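Local atomic coordinates of aminoglycoside-O-phosphotransferase VIII (Streptomyces rimosus, PDB entry 4H05), a protein that probably transfers a phosphate group from ATP to the 3'-hydroxyl of aminoglycoside antibiotics, the reaction by which kinases of this family confer resistance. Residues V71-P76 with H124-E129. Residues are numbered along the deposited sequence; the frame is centred on the assembly and turned at random.
Sequences VGIPVP and HALDWE
V71 meets L126 where helix 54-71 runs out, the two side chains lying at a slant to each other. CG2 of V71 faces the forked end of the leucine, 3.9 Å from both CD1 and CD2 of L126, while CB of V71 is 4.0 Å from CD2 of L126. The valine torsion explains this: CG1 stands anti to the carbonyl carbon (chi1 -60°), leaving CG2 wedged between the backbone N and the carbonyl carbon and directed at the leucine. A short branched residue suits the place, because its methyl is held close to the main chain and can turn only about one bond.

G72 then ends the helix in a Schellman motif. Its positive phi of 100° would press a CB against the carbonyl O of V71, a penalty glycine avoids, and the turn sends the chain off toward strand 78-83. I73 follows, its CG1 4.1 Å from CD1 of L126; a branched apolar side chain suits this buried place against L126, L68 and L208. P74 adds backbone hydrogen bonding with L208.

From the other side L126 is the sole contributor. Its fork lets one residue touch two: CD1 meets V71 and I73, CD2 V71 alone. It also touches W67 and V186. Just beyond, N of E129 donates to OD2 of D127 at 3.0 Å from above the carboxylate plane (47° out of it), an Asx turn where a 3-10 segment begins.

As in protein-kinase-like folds, the contact probably ties the N-terminal lobe to the C-terminal lobe. With no hydrogen bond or charge pair across it and only 115 Å² buried on both sides together, it joins the C-terminal end of helix 54-71 and the following loop to the loop after helix 109-124 by apolar contact alone.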
loop_
_atom_site.group_PDB
_atom_site.type_symbol
_atom_site.label_atom_id
_atom_site.label_comp_id
_atom_site.label_asym_id
_atom_site.label_seq_id
_atom_site.Cartn_x
_atom_site.Cartn_y
_atom_site.Cartn_z
ATOM N N VAL A 71 4.599 6.309 16.130
ATOM C CA VAL A 71 5.478 5.219 16.479
ATOM C C VAL A 71 6.820 5.150 15.742
ATOM O O VAL A 71 7.607 4.251 16.003
ATOM C CB VAL A 71 4.749 3.874 16.468
ATOM C CG1 VAL A 71 3.617 4.007 17.507
ATOM C CG2 VAL A 71 4.361 3.483 15.025
ATOM N N GLY A 72 7.089 6.118 14.890
ATOM C CA GLY A 72 8.411 6.274 14.327
ATOM C C GLY A 72 8.650 5.734 12.933
ATOM O O GLY A 72 9.804 5.764 12.477
ATOM N N ILE A 73 7.587 5.351 12.210
ATOM C CA ILE A 73 7.737 4.961 10.771
ATOM C C ILE A 73 7.668 6.221 9.957
ATOM O O ILE A 73 6.859 7.062 10.257
ATOM C CB ILE A 73 6.582 4.029 10.345
ATOM C CG1 ILE A 73 6.599 2.763 11.203
ATOM C CG2 ILE A 73 6.617 3.741 8.851
ATOM C CD1 ILE A 73 7.823 1.843 10.956
ATOM N N PRO A 74 8.489 6.365 8.900
ATOM C CA PRO A 74 8.444 7.594 8.122
ATOM C C PRO A 74 7.233 7.670 7.219
ATOM O O PRO A 74 7.079 6.854 6.376
ATOM C CB PRO A 74 9.694 7.535 7.304
ATOM C CG PRO A 74 9.996 6.083 7.153
ATOM C CD PRO A 74 9.481 5.405 8.395
ATOM N N VAL A 75 6.372 8.645 7.419
ATOM C CA VAL A 75 5.061 8.710 6.801
ATOM C C VAL A 75 4.824 10.217 6.702
ATOM O O VAL A 75 5.238 10.958 7.549
ATOM C CB VAL A 75 4.151 7.926 7.773
ATOM C CG1 VAL A 75 3.470 8.780 8.810
ATOM C CG2 VAL A 75 3.273 6.935 7.085
ATOM N N PRO A 76 4.167 10.718 5.648
ATOM C CA PRO A 76 4.071 12.180 5.753
ATOM C C PRO A 76 2.991 12.642 6.759
ATOM O O PRO A 76 2.051 11.945 7.007
ATOM C CB PRO A 76 3.584 12.567 4.375
ATOM C CG PRO A 76 2.661 11.410 4.023
ATOM C CD PRO A 76 3.339 10.173 4.557
ATOM N N HIS A 124 7.832 -4.351 10.826
ATOM C CA HIS A 124 7.599 -5.622 11.529
ATOM C C HIS A 124 8.252 -5.711 12.853
ATOM O O HIS A 124 8.027 -6.674 13.494
ATOM C CB HIS A 124 7.871 -6.860 10.682
ATOM C CG HIS A 124 7.172 -6.836 9.340
ATOM N ND1 HIS A 124 7.561 -7.595 8.304
ATOM C CD2 HIS A 124 6.146 -6.059 8.881
ATOM C CE1 HIS A 124 6.793 -7.324 7.230
ATOM N NE2 HIS A 124 5.924 -6.391 7.572
ATOM N N ALA A 125 9.019 -4.688 13.282
ATOM C CA ALA A 125 9.624 -4.659 14.628
ATOM C C ALA A 125 8.706 -4.059 15.603
ATOM O O ALA A 125 8.975 -4.135 16.763
ATOM C CB ALA A 125 10.907 -3.858 14.660
ATOM N N LEU A 126 7.672 -3.347 15.145
ATOM C CA LEU A 126 6.694 -2.812 16.081
ATOM C C LEU A 126 6.065 -3.970 16.844
ATOM O O LEU A 126 5.924 -5.032 16.331
ATOM C CB LEU A 126 5.600 -2.041 15.336
ATOM C CG LEU A 126 6.086 -0.714 14.865
ATOM C CD1 LEU A 126 5.210 -0.134 13.772
ATOM C CD2 LEU A 126 6.182 0.175 16.086
ATOM N N ASP A 127 5.659 -3.755 18.076
ATOM C CA ASP A 127 4.955 -4.775 18.805
ATOM C C ASP A 127 3.468 -4.654 18.359
ATOM O O ASP A 127 2.816 -3.675 18.615
ATOM C CB ASP A 127 5.178 -4.508 20.313
ATOM C CG ASP A 127 4.377 -5.457 21.226
ATOM O OD1 ASP A 127 4.574 -5.376 22.451
ATOM O OD2 ASP A 127 3.550 -6.266 20.740
ATOM N N TRP A 128 2.945 -5.629 17.636
ATOM C CA TRP A 128 1.550 -5.567 17.180
ATOM C C TRP A 128 0.532 -5.395 18.225
ATOM O O TRP A 128 -0.550 -4.892 17.916
ATOM C CB TRP A 128 1.159 -6.754 16.348
ATOM C CG TRP A 128 1.247 -8.080 17.039
ATOM C CD1 TRP A 128 2.349 -8.962 17.069
ATOM C CD2 TRP A 128 0.225 -8.699 17.860
ATOM N NE1 TRP A 128 2.052 -10.088 17.779
ATOM C CE2 TRP A 128 0.779 -10.011 18.277
ATOM C CE3 TRP A 128 -1.076 -8.354 18.242
ATOM C CZ2 TRP A 128 0.080 -10.869 19.100
ATOM C CZ3 TRP A 128 -1.809 -9.281 19.023
ATOM C CH2 TRP A 128 -1.232 -10.498 19.458
ATOM N N GLU A 129 0.834 -5.747 19.482
ATOM C CA GLU A 129 -0.123 -5.488 20.570
ATOM C C GLU A 129 -0.264 -4.025 20.884
ATOM O O GLU A 129 -1.204 -3.676 21.583
ATOM C CB GLU A 129 0.201 -6.259 21.879
ATOM C CG GLU A 129 0.563 -7.754 21.708
ATOM C CD GLU A 129 0.559 -8.544 23.013
ATOM O OE1 GLU A 129 0.555 -7.907 24.120
ATOM O OE2 GLU A 129 0.545 -9.807 22.960
#